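Local coordinates for protein kallistatin (Homo sapiens, PDB 6F4V) that inhibits tissue kallikrein as a serpin, forming a stable equimolar complex with the protease after cleavage at its reactive site, at residues W208-R213 / N257-R262. Sequence-based numbering, arbitrary orientation.
Sequences WYLHDR and NLLRKR. With Z9L (methyl 2,3,6-tri-O-sulfo-alpha-D-glucopyranoside), chain C; Z9K (3-O-methyl-2-O-sulfo-alpha-L-idopyranuronic acid), chain B.
The binding site for a sulfated, heparin-like sugar lies at one end of this contact, in which W208 and L210 of strand 206-211 pack on L258, L259 and the loop leaving helix 249-258. L210 CD2 touches both leucines, 3.6 Å from L258 CB and 3.7 Å from L259 CD2, and the side chain of L210 crosses that of L258 at about a right angle. Branched aliphatic residues suit this seam, where the end of the helix is pressed against one face of the strand; L259 CD2 also reaches the strand backbone at Y209 N. W208 covers the turn with its six-membered ring: L259 O lies 2.9 Å above the ring plane, displaced toward the rim, whereas K261 O approaches CZ3 at the edge, at 3.3 Å. R221 adds a cation-pi contact to this indole and a weak hydrogen bond to L259 O.

Beyond the apolar seam, the strand runs out into the sugar site. R213 N donates a nearly straight hydrogen bond (169°) to O11 of the 6-O-sulfate of Z9L. The R213 guanidinium lies with one face over ring oxygen O5 of Z9L, while NH1 binds sulfate oxygen O7 of Z9K at 2.7 Å; a long, cationic side chain can thus serve two sugars. L258 CD1 borders the same Z9L sulfate. D212 OD2 forms a salt bridge with R254, which also binds Z9L, and so probably steadies that arginine; D212 OD1 lies 3.2 Å from Z9L O11, where the two negative charges would be expected to repel, and accepts a hydrogen bond from Y214 N. Strand end and helix end thus form a basic surface site, arginines and a backbone N-H gripping sulfates where helix 249-258 packs on a strand of a serpin's four-stranded antiparallel sheet.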
loop_
_atom_site.group_PDB
_atom_site.type_symbol
_atom_site.label_atom_id
_atom_site.label_comp_id
_atom_site.label_asym_id
_atom_site.label_seq_id
_atom_site.Cartn_x
_atom_site.Cartn_y
_atom_site.Cartn_z
ATOM N N TRP A 208 -8.530 -16.365 -15.113
ATOM C CA TRP A 208 -8.058 -15.361 -16.051
ATOM C C TRP A 208 -6.553 -15.361 -15.945
ATOM O O TRP A 208 -6.010 -14.944 -14.901
ATOM C CB TRP A 208 -8.613 -13.987 -15.682
ATOM C CG TRP A 208 -10.055 -13.872 -15.870
ATOM C CD1 TRP A 208 -11.037 -14.038 -14.931
ATOM C CD2 TRP A 208 -10.709 -13.541 -17.084
ATOM N NE1 TRP A 208 -12.273 -13.823 -15.499
ATOM C CE2 TRP A 208 -12.097 -13.514 -16.822
ATOM C CE3 TRP A 208 -10.256 -13.256 -18.373
ATOM C CZ2 TRP A 208 -13.046 -13.228 -17.823
ATOM C CZ3 TRP A 208 -11.205 -12.958 -19.363
ATOM C CH2 TRP A 208 -12.567 -12.931 -19.075
ATOM N N TYR A 209 -5.870 -15.883 -16.965
ATOM C CA TYR A 209 -4.404 -15.894 -16.969
ATOM C C TYR A 209 -3.828 -15.881 -18.376
ATOM O O TYR A 209 -4.504 -16.221 -19.342
ATOM C CB TYR A 209 -3.832 -17.088 -16.169
ATOM C CG TYR A 209 -4.118 -18.448 -16.798
ATOM C CD1 TYR A 209 -5.384 -19.022 -16.709
ATOM C CD2 TYR A 209 -3.119 -19.147 -17.485
ATOM C CE1 TYR A 209 -5.651 -20.256 -17.284
ATOM C CE2 TYR A 209 -3.375 -20.378 -18.073
ATOM C CZ TYR A 209 -4.652 -20.924 -17.966
ATOM O OH TYR A 209 -4.915 -22.147 -18.516
ATOM N N LEU A 210 -2.575 -15.439 -18.470
ATOM C CA LEU A 210 -1.860 -15.429 -19.736
ATOM C C LEU A 210 -0.405 -15.749 -19.510
ATOM O O LEU A 210 0.145 -15.518 -18.407
ATOM C CB LEU A 210 -2.002 -14.084 -20.433
ATOM C CG LEU A 210 -1.505 -12.846 -19.693
ATOM C CD1 LEU A 210 -0.008 -12.578 -19.837
ATOM C CD2 LEU A 210 -2.304 -11.646 -20.189
ATOM N N HIS A 211 0.207 -16.298 -20.555
ATOM C CA HIS A 211 1.661 -16.431 -20.644
ATOM C C HIS A 211 2.101 -15.344 -21.606
ATOM O O HIS A 211 1.729 -15.356 -22.796
ATOM C CB HIS A 211 2.041 -17.833 -21.136
ATOM C CG HIS A 211 1.412 -18.944 -20.351
ATOM N ND1 HIS A 211 1.702 -19.180 -19.021
ATOM C CD2 HIS A 211 0.509 -19.896 -20.711
ATOM C CE1 HIS A 211 1.014 -20.232 -18.600
ATOM N NE2 HIS A 211 0.280 -20.682 -19.606
ATOM N N ASP A 212 2.846 -14.363 -21.098
ATOM C CA ASP A 212 3.127 -13.149 -21.853
ATOM C C ASP A 212 4.107 -13.533 -22.994
ATOM O O ASP A 212 5.136 -14.195 -22.747
ATOM C CB ASP A 212 3.709 -12.077 -20.913
ATOM C CG ASP A 212 3.672 -10.680 -21.485
ATOM O OD1 ASP A 212 3.969 -10.489 -22.693
ATOM O OD2 ASP A 212 3.416 -9.724 -20.708
ATOM N N ARG A 213 3.778 -13.139 -24.220
ATOM C CA ARG A 213 4.670 -13.395 -25.368
ATOM C C ARG A 213 5.718 -12.310 -25.599
ATOM O O ARG A 213 6.627 -12.513 -26.397
ATOM C CB ARG A 213 3.858 -13.674 -26.640
ATOM C CG ARG A 213 3.046 -14.965 -26.526
ATOM C CD ARG A 213 2.052 -15.142 -27.666
ATOM N NE ARG A 213 2.725 -15.327 -28.953
ATOM C CZ ARG A 213 2.143 -15.192 -30.145
ATOM N NH1 ARG A 213 0.851 -14.857 -30.254
ATOM N NH2 ARG A 213 2.862 -15.376 -31.247
ATOM N N ASN A 257 -6.144 -5.380 -19.555
ATOM C CA ASN A 257 -6.934 -5.355 -20.796
ATOM C C ASN A 257 -6.838 -6.648 -21.593
ATOM O O ASN A 257 -7.865 -7.109 -22.129
ATOM C CB ASN A 257 -6.613 -4.108 -21.636
ATOM C CG ASN A 257 -7.142 -2.843 -20.985
ATOM O OD1 ASN A 257 -8.106 -2.901 -20.205
ATOM N ND2 ASN A 257 -6.531 -1.695 -21.294
ATOM N N LEU A 258 -5.668 -7.290 -21.594
ATOM C CA LEU A 258 -5.554 -8.611 -22.169
ATOM C C LEU A 258 -6.471 -9.576 -21.440
ATOM O O LEU A 258 -7.183 -10.380 -22.095
ATOM C CB LEU A 258 -4.121 -9.133 -22.112
ATOM C CG LEU A 258 -3.165 -8.393 -23.055
ATOM C CD1 LEU A 258 -1.729 -8.713 -22.691
ATOM C CD2 LEU A 258 -3.493 -8.754 -24.517
ATOM N N LEU A 259 -6.538 -9.451 -20.111
ATOM C CA LEU A 259 -7.386 -10.343 -19.337
ATOM C C LEU A 259 -8.862 -9.911 -19.278
ATOM O O LEU A 259 -9.570 -10.277 -18.363
ATOM C CB LEU A 259 -6.819 -10.541 -17.943
ATOM C CG LEU A 259 -5.467 -11.229 -17.960
ATOM C CD1 LEU A 259 -4.868 -11.251 -16.563
ATOM C CD2 LEU A 259 -5.498 -12.639 -18.555
ATOM N N ARG A 260 -9.309 -9.119 -20.225
ATOM C CA ARG A 260 -10.739 -8.841 -20.408
ATOM C C ARG A 260 -11.292 -9.598 -21.619
ATOM O O ARG A 260 -12.460 -9.399 -21.957
ATOM C CB ARG A 260 -10.960 -7.346 -20.591
ATOM C CG ARG A 260 -10.746 -6.560 -19.316
ATOM C CD ARG A 260 -10.814 -5.067 -19.568
ATOM N NE ARG A 260 -12.187 -4.570 -19.737
ATOM C CZ ARG A 260 -12.760 -4.200 -20.898
ATOM N NH1 ARG A 260 -12.124 -4.279 -22.074
ATOM N NH2 ARG A 260 -14.013 -3.764 -20.895
ATOM N N LYS A 261 -10.459 -10.418 -22.278
ATOM C CA LYS A 261 -10.850 -11.170 -23.476
ATOM C C LYS A 261 -10.989 -12.596 -23.059
ATOM O O LYS A 261 -10.061 -13.172 -22.476
ATOM C CB LYS A 261 -9.791 -11.099 -24.571
ATOM C CG LYS A 261 -9.516 -9.712 -25.128
ATOM C CD LYS A 261 -10.331 -9.440 -26.386
ATOM C CE LYS A 261 -9.754 -8.298 -27.218
ATOM N NZ LYS A 261 -10.279 -6.985 -26.753
ATOM N N ARG A 262 -12.139 -13.193 -23.396
ATOM C CA ARG A 262 -12.477 -14.503 -22.901
ATOM C C ARG A 262 -11.564 -15.612 -23.372
ATOM O O ARG A 262 -11.491 -16.626 -22.720
ATOM C CB ARG A 262 -13.960 -14.861 -23.211
ATOM C CG ARG A 262 -14.733 -15.368 -21.999
ATOM C CD ARG A 262 -15.491 -16.676 -22.245
ATOM N NE ARG A 262 -15.842 -16.934 -23.663
ATOM C CZ ARG A 262 -17.038 -16.772 -24.251
ATOM N NH1 ARG A 262 -18.130 -16.343 -23.606
ATOM N NH2 ARG A 262 -17.137 -17.060 -25.543
HETATM O O4 Z9L C . -0.256 -9.853 -30.966
HETATM C C4 Z9L C . 0.834 -10.813 -30.825
HETATM C C5 Z9L C . 1.521 -10.813 -29.452
HETATM O O5 Z9L C . 2.593 -11.816 -29.453
HETATM C C6 Z9L C . 0.604 -11.132 -28.309
HETATM O O6 Z9L C . 1.367 -11.325 -27.142
HETATM S S1 Z9L C . 0.525 -11.113 -25.721
HETATM O O7 Z9L C . 0.146 -9.494 -25.652
HETATM O O11 Z9L C . 1.474 -11.547 -24.448
HETATM O O15 Z9L C . -0.862 -12.030 -25.773
HETATM C C3 Z9L C . 1.859 -10.399 -31.846
HETATM O O3 Z9L C . 1.264 -10.663 -33.153
HETATM S S2 Z9L C . 1.388 -9.431 -34.252
HETATM O O8 Z9L C . 0.656 -9.890 -35.664
HETATM O O9 Z9L C . 3.000 -9.113 -34.533
HETATM O O10 Z9L C . 0.662 -8.077 -33.642
HETATM C C2 Z9L C . 3.226 -11.020 -31.783
HETATM O O2 Z9L C . 3.303 -12.164 -32.663
HETATM S S3 Z9L C . 4.738 -12.499 -33.459
HETATM O O12 Z9L C . 4.363 -13.617 -34.629
HETATM O O13 Z9L C . 5.829 -13.170 -32.419
HETATM O O14 Z9L C . 5.402 -11.139 -34.157
HETATM C C1 Z9L C . 3.705 -11.464 -30.386
HETATM O O1 Z9L C . 4.455 -10.458 -29.822
HETATM C C7 Z9L C . 5.387 -10.821 -28.795
HETATM O O4 Z9K B . -3.620 -7.306 -32.099
HETATM C C4 Z9K B . -3.848 -8.574 -31.491
HETATM C C5 Z9K B . -3.502 -8.539 -29.964
HETATM O O5 Z9K B . -1.998 -8.943 -29.755
HETATM C C6 Z9K B . -3.705 -7.278 -29.362
HETATM O O10 Z9K B . -3.180 -6.231 -29.854
HETATM O O6 Z9K B . -4.396 -7.175 -28.314
HETATM C C3 Z9K B . -3.083 -9.598 -32.289
HETATM O O3 Z9K B . -3.969 -10.200 -33.285
HETATM C C7 Z9K B . -4.342 -9.406 -34.383
HETATM C C2 Z9K B . -2.522 -10.688 -31.450
HETATM O O2 Z9K B . -1.880 -11.712 -32.288
HETATM S S1 Z9K B . -2.007 -13.320 -31.822
HETATM O O7 Z9K B . -0.678 -14.144 -32.393
HETATM O O8 Z9K B . -3.375 -13.988 -32.456
HETATM O O9 Z9K B . -2.051 -13.452 -30.173
HETATM C C1 Z9K B . -1.549 -10.181 -30.433
#